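Local atomic coordinates of serpin (Taeniopygia guttata, PDB entry 5HGC), a protein that probably inhibits serine proteases as a member of the serpin family, and binds cortisol. Residues Leu49-Arg54 / Glu76-Phe81. Numbering follows the deposited sequence. Where two conformers were deposited one is given.
With BDG (2,6-diamino-2,6-dideoxy-alpha-D-glucopyranose), chain F.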
# COMPACT_ATOMS: atom_id res chain seq x y z
N LEU A 49 -0.76 -2.26 16.83
CA LEU A 49 -0.07 -3.10 17.82
C LEU A 49 0.62 -2.30 18.88
O LEU A 49 0.62 -2.67 20.07
CB LEU A 49 0.95 -4.03 17.21
CG LEU A 49 0.41 -5.28 16.54
CD1 LEU A 49 1.62 -6.13 16.21
CD2 LEU A 49 -0.54 -6.08 17.43
N ALA A 50 1.23 -1.19 18.48
CA ALA A 50 1.90 -0.34 19.46
C ALA A 50 0.97 0.08 20.61
O ALA A 50 1.44 0.28 21.74
CB ALA A 50 2.53 0.86 18.80
N LEU A 51 -0.33 0.21 20.34
CA LEU A 51 -1.29 0.54 21.40
C LEU A 51 -1.12 -0.40 22.55
O LEU A 51 -1.12 0.02 23.71
CB LEU A 51 -2.75 0.45 20.96
CG LEU A 51 -3.29 1.69 20.29
CD1 LEU A 51 -4.76 1.47 19.92
CD2 LEU A 51 -3.12 2.85 21.26
N GLY A 52 -0.99 -1.69 22.21
CA GLY A 52 -0.83 -2.71 23.20
C GLY A 52 0.57 -3.07 23.65
O GLY A 52 0.71 -3.95 24.50
N ALA A 53 1.61 -2.45 23.07
CA ALA A 53 2.98 -2.87 23.34
C ALA A 53 3.52 -2.00 24.44
O ALA A 53 2.99 -0.91 24.71
CB ALA A 53 3.84 -2.82 22.09
N ARG A 54 4.56 -2.50 25.11
CA ARG A 54 5.22 -1.78 26.19
C ARG A 54 6.73 -1.79 25.96
O ARG A 54 7.25 -2.67 25.23
CB ARG A 54 4.81 -2.34 27.57
CG ARG A 54 3.33 -2.14 27.97
CD ARG A 54 2.78 -0.70 28.10
NE ARG A 54 1.32 -0.68 28.42
CZ ARG A 54 0.28 -0.73 27.53
NH1 ARG A 54 0.48 -0.78 26.20
NH2 ARG A 54 -0.99 -0.70 27.99
N GLU A 76 0.34 11.67 19.50
CA GLU A 76 0.18 12.27 18.17
C GLU A 76 0.17 11.25 17.02
O GLU A 76 -0.58 11.41 16.10
CB GLU A 76 1.21 13.36 17.92
CG GLU A 76 1.05 14.60 18.81
CD GLU A 76 2.27 15.53 18.73
OE1 GLU A 76 2.12 16.64 18.17
OE2 GLU A 76 3.39 15.14 19.18
N ILE A 77 1.01 10.22 17.11
CA ILE A 77 1.04 9.10 16.18
C ILE A 77 -0.33 8.47 16.13
O ILE A 77 -0.92 8.45 15.04
CB ILE A 77 2.09 8.09 16.63
CG1 ILE A 77 3.47 8.73 16.61
CG2 ILE A 77 2.07 6.86 15.76
CD1 ILE A 77 4.57 7.88 17.18
N HIS A 78 -0.89 8.05 17.28
CA HIS A 78 -2.22 7.40 17.27
C HIS A 78 -3.30 8.37 16.78
O HIS A 78 -4.23 7.98 16.05
CB HIS A 78 -2.57 6.79 18.62
CG HIS A 78 -1.61 5.74 19.09
ND1 HIS A 78 -1.35 4.59 18.38
CD2 HIS A 78 -0.84 5.67 20.20
CE1 HIS A 78 -0.43 3.87 19.01
NE2 HIS A 78 -0.11 4.50 20.12
N GLU A 79 -3.18 9.64 17.15
CA GLU A 79 -4.14 10.66 16.69
C GLU A 79 -4.05 10.79 15.19
O GLU A 79 -5.10 10.83 14.50
CB GLU A 79 -3.82 12.01 17.29
CG GLU A 79 -4.78 12.42 18.36
CD GLU A 79 -4.11 13.28 19.42
OE1 GLU A 79 -3.18 14.08 19.09
OE2 GLU A 79 -4.52 13.14 20.60
N GLY A 80 -2.79 10.83 14.71
CA GLY A 80 -2.41 10.90 13.32
C GLY A 80 -3.05 9.78 12.53
O GLY A 80 -3.75 10.05 11.51
N PHE A 81 -2.83 8.53 12.99
CA PHE A 81 -3.32 7.40 12.26
C PHE A 81 -4.83 7.31 12.37
O PHE A 81 -5.47 6.90 11.42
CB PHE A 81 -2.70 6.10 12.73
CG PHE A 81 -1.33 5.87 12.21
CD1 PHE A 81 -1.12 5.60 10.83
CD2 PHE A 81 -0.21 5.91 13.09
CE1 PHE A 81 0.18 5.41 10.34
CE2 PHE A 81 1.09 5.70 12.60
CZ PHE A 81 1.28 5.43 11.23
C5 BDG F . -2.18 7.09 23.74
O5 BDG F . -1.59 5.76 23.88
C1 BDG F . -2.13 4.85 24.91
O1 BDG F . -1.56 3.52 24.78
C2 BDG F . -3.70 4.90 25.05
N2 BDG F . -4.30 3.60 25.32
C3 BDG F . -4.42 5.71 23.91
O3 BDG F . -5.87 5.78 24.05
C4 BDG F . -3.73 7.11 23.75
O4 BDG F . -4.17 7.87 22.62
C6 BDG F . -1.68 8.10 24.81
N6 BDG F . -0.26 7.96 25.10
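In both Leu51 and His78 chi1 (-86° and -59°) turns CG away from the carbonyl carbon, and the two side chains run alongside one another, pointing opposite ways; these torsions help place CD2 of Leu51 over the imidazole. In one of the two conformers of Leu51, this CD2 sits 3.6 Å from the centroid of the His78 ring and only 8° off its normal, a well-centred CH-pi contact. Ala50 adds a looser touch at the ring edge, its CB 4.2 Å from CE1 of His78. Both ring nitrogens are hydrogen-bonded, ND1 to the Tyr123 hydroxyl and NE2 to the Glu74 carboxylate, and these two bonds fix the rotation of the imidazole beneath the methyl. Without the imidazole, as with an alanine here, Tyr123 and Glu74 would probably lose their shared partner and a gap would open under Leu51. The bound amino sugar borders the same spot: its O5 comes within 3.8 Å of CD2 of His78, oblique to the ring, while the sugar is hydrogen-bonded to Asp118. In the serpin fold the pair joins the C-terminal part of helix 39-52 to helix 74-89, with Leu122 and Tyr123 of helix 113-123 packing against it and Leu62 of helix 55-64 against Ala50 and Ile77.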